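Local coordinates for coenzyme Q-binding protein COQ10 START domain-containing protein (Thermus thermophilus, PDB 2D4R) that is of unknown function but, as a putative START-domain protein, probably binds a lipid or similar hydrophobic ligand, at residues F84-T90 with T105-T111. Sequence-based numbering, arbitrary orientation.
Sequences FDRYEGT and TLTYELT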
loop_
_atom_site.group_PDB
_atom_site.type_symbol
_atom_site.label_atom_id
_atom_site.label_comp_id
_atom_site.label_asym_id
_atom_site.label_seq_id
_atom_site.Cartn_x
_atom_site.Cartn_y
_atom_site.Cartn_z
ATOM N N PHE A 84 -6.732 -12.134 -3.670
ATOM C CA PHE A 84 -6.904 -11.431 -4.940
ATOM C C PHE A 84 -6.379 -12.289 -6.100
ATOM O O PHE A 84 -5.371 -12.986 -5.961
ATOM C CB PHE A 84 -6.151 -10.094 -4.927
ATOM C CG PHE A 84 -6.721 -9.059 -3.974
ATOM C CD1 PHE A 84 -6.164 -8.871 -2.707
ATOM C CD2 PHE A 84 -7.790 -8.250 -4.356
ATOM C CE1 PHE A 84 -6.662 -7.897 -1.837
ATOM C CE2 PHE A 84 -8.295 -7.266 -3.490
ATOM C CZ PHE A 84 -7.734 -7.090 -2.233
ATOM N N ASP A 85 -7.058 -12.239 -7.236
ATOM C CA ASP A 85 -6.508 -12.818 -8.450
ATOM C C ASP A 85 -5.384 -11.932 -8.920
ATOM O O ASP A 85 -4.410 -12.394 -9.520
ATOM C CB ASP A 85 -7.565 -12.898 -9.540
ATOM C CG ASP A 85 -8.746 -13.758 -9.136
ATOM O OD1 ASP A 85 -9.877 -13.404 -9.524
ATOM O OD2 ASP A 85 -8.546 -14.776 -8.434
ATOM N N ARG A 86 -5.521 -10.647 -8.637
ATOM C CA ARG A 86 -4.511 -9.681 -9.018
ATOM C C ARG A 86 -4.462 -8.570 -7.977
ATOM O O ARG A 86 -5.498 -8.047 -7.557
ATOM C CB ARG A 86 -4.850 -9.122 -10.398
ATOM C CG ARG A 86 -3.845 -8.163 -10.985
ATOM C CD ARG A 86 -4.325 -7.719 -12.363
ATOM N NE ARG A 86 -3.287 -7.052 -13.137
ATOM C CZ ARG A 86 -3.482 -6.493 -14.327
ATOM N NH1 ARG A 86 -4.686 -6.514 -14.890
ATOM N NH2 ARG A 86 -2.468 -5.918 -14.958
ATOM N N TYR A 87 -3.251 -8.238 -7.542
ATOM C CA TYR A 87 -3.046 -7.145 -6.613
ATOM C C TYR A 87 -1.654 -6.566 -6.813
ATOM O O TYR A 87 -0.662 -7.112 -6.336
ATOM C CB TYR A 87 -3.199 -7.641 -5.188
ATOM C CG TYR A 87 -3.252 -6.541 -4.151
ATOM C CD1 TYR A 87 -4.474 -6.101 -3.633
ATOM C CD2 TYR A 87 -2.084 -5.989 -3.639
ATOM C CE1 TYR A 87 -4.519 -5.144 -2.620
ATOM C CE2 TYR A 87 -2.115 -5.026 -2.630
ATOM C CZ TYR A 87 -3.328 -4.608 -2.122
ATOM O OH TYR A 87 -3.342 -3.653 -1.118
ATOM N N GLU A 88 -1.589 -5.442 -7.517
ATOM C CA GLU A 88 -0.311 -4.918 -7.966
ATOM C C GLU A 88 -0.365 -3.414 -8.226
ATOM O O GLU A 88 -1.445 -2.828 -8.425
ATOM C CB GLU A 88 0.121 -5.639 -9.248
ATOM C CG GLU A 88 -0.773 -5.346 -10.446
ATOM C CD GLU A 88 -0.375 -6.126 -11.684
ATOM O OE1 GLU A 88 -1.148 -7.013 -12.091
ATOM O OE2 GLU A 88 0.705 -5.861 -12.255
ATOM N N GLY A 89 0.812 -2.796 -8.242
ATOM C CA GLY A 89 0.853 -1.369 -8.451
ATOM C C GLY A 89 2.194 -0.758 -8.117
ATOM O O GLY A 89 3.223 -1.424 -8.111
ATOM N N THR A 90 2.191 0.528 -7.830
ATOM C CA THR A 90 3.437 1.214 -7.565
ATOM C C THR A 90 3.206 2.220 -6.459
ATOM O O THR A 90 2.118 2.766 -6.337
ATOM C CB THR A 90 3.934 1.960 -8.810
ATOM O OG1 THR A 90 2.982 2.971 -9.143
ATOM C CG2 THR A 90 4.101 0.996 -9.993
ATOM N N THR A 105 -0.726 3.651 -6.795
ATOM C CA THR A 105 -1.567 3.128 -7.858
ATOM C C THR A 105 -1.742 1.629 -7.654
ATOM O O THR A 105 -0.753 0.896 -7.488
ATOM C CB THR A 105 -0.893 3.365 -9.223
ATOM O OG1 THR A 105 -0.419 4.712 -9.281
ATOM C CG2 THR A 105 -1.864 3.117 -10.361
ATOM N N LEU A 106 -2.992 1.174 -7.687
ATOM C CA LEU A 106 -3.326 -0.215 -7.374
ATOM C C LEU A 106 -4.293 -0.840 -8.387
ATOM O O LEU A 106 -5.451 -0.437 -8.499
ATOM C CB LEU A 106 -3.933 -0.291 -5.971
ATOM C CG LEU A 106 -4.463 -1.644 -5.491
ATOM C CD1 LEU A 106 -3.383 -2.715 -5.566
ATOM C CD2 LEU A 106 -4.966 -1.490 -4.080
ATOM N N THR A 107 -3.804 -1.828 -9.125
ATOM C CA THR A 107 -4.658 -2.643 -9.974
ATOM C C THR A 107 -4.973 -3.928 -9.236
ATOM O O THR A 107 -4.077 -4.630 -8.782
ATOM C CB THR A 107 -3.951 -2.990 -11.297
ATOM O OG1 THR A 107 -3.731 -1.788 -12.036
ATOM C CG2 THR A 107 -4.774 -3.996 -12.120
ATOM N N TYR A 108 -6.250 -4.235 -9.105
ATOM C CA TYR A 108 -6.666 -5.421 -8.372
ATOM C C TYR A 108 -7.752 -6.157 -9.146
ATOM O O TYR A 108 -8.484 -5.559 -9.947
ATOM C CB TYR A 108 -7.212 -5.028 -7.000
ATOM C CG TYR A 108 -8.513 -4.257 -7.107
ATOM C CD1 TYR A 108 -9.747 -4.908 -7.006
ATOM C CD2 TYR A 108 -8.512 -2.891 -7.389
ATOM C CE1 TYR A 108 -10.949 -4.218 -7.192
ATOM C CE2 TYR A 108 -9.706 -2.188 -7.575
ATOM C CZ TYR A 108 -10.917 -2.860 -7.478
ATOM O OH TYR A 108 -12.084 -2.178 -7.675
ATOM N N GLU A 109 -7.857 -7.457 -8.900
ATOM C CA GLU A 109 -8.997 -8.226 -9.366
ATOM C C GLU A 109 -9.412 -9.202 -8.288
ATOM O O GLU A 109 -8.602 -9.982 -7.793
ATOM C CB GLU A 109 -8.663 -8.968 -10.662
ATOM C CG GLU A 109 -8.657 -8.067 -11.899
ATOM C CD GLU A 109 -8.103 -8.766 -13.132
ATOM O OE1 GLU A 109 -7.506 -8.073 -13.989
ATOM O OE2 GLU A 109 -8.270 -10.007 -13.239
ATOM N N LEU A 110 -10.688 -9.133 -7.922
ATOM C CA LEU A 110 -11.245 -9.938 -6.855
ATOM C C LEU A 110 -12.448 -10.687 -7.414
ATOM O O LEU A 110 -13.479 -10.072 -7.666
ATOM C CB LEU A 110 -11.708 -9.015 -5.739
ATOM C CG LEU A 110 -11.199 -9.167 -4.314
ATOM C CD1 LEU A 110 -12.190 -8.466 -3.409
ATOM C CD2 LEU A 110 -11.074 -10.625 -3.921
ATOM N N THR A 111 -12.343 -11.997 -7.610
ATOM C CA THR A 111 -13.507 -12.753 -8.060
ATOM C C THR A 111 -14.448 -13.085 -6.909
ATOM O O THR A 111 -14.052 -13.699 -5.917
ATOM C CB THR A 111 -13.137 -14.081 -8.785
ATOM O OG1 THR A 111 -12.218 -14.839 -7.998
ATOM C CG2 THR A 111 -12.554 -13.804 -10.144
HETATM O O HOH W 1 1.836 5.025 -7.984
#
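L106 meets Y87 over a ring face: its CD1 sits 3.8 Å from the centroid of the Y87 ring and 3° off the normal, a CH-pi contact centred on the ring. With CG anti to the backbone N (chi1 -170°), the Y87 ring is set where L106 CD1 can lie over its centre, and CD2 of L106 extends along the ring toward the hydroxyl. Replacing Y87 by an alanine would remove the ring and is likely to leave L106 CD1 without its aromatic partner and open a gap beside F84, one face of which has Y87 CD1 over its rim. F84 in turn takes L110 obliquely, with CD2 3.5 Å from L110 CG.

The reverse side of this antiparallel ladder is polar. The guanidinium of R86, carried out on an extended chain, has T107 CG2 over one face, 3.5 Å from NE, and E109 OE1 at its edge. R86 NH1 forms a salt bridge with E109 OE1, its hydrogen bond weak at 3.3 Å and the two planes nearly perpendicular at 83°. R86, E88 and E109 form a salt-bridge network, although the spacing of R86 NE and E88 OE1 as modelled is too short to trust. Further along, one water accepts from OG1 of both T90 and T105 and donates to T90 O.

Beside F84, a classic beta bulge sets D85 and R86 against E109, whose O accepts from D85 N at 2.8 Å and R86 N at 3.3 Å. The hairpin of strands 86-95 and 100-109 is flanked in the sheet by strands 74-82 and 3-10. On the apolar side, Y87 also meets W62 of strand 58-69, whereas L106 and Y108 pack against helix 120-144, consistent with the helix-grip fold of START-like proteins.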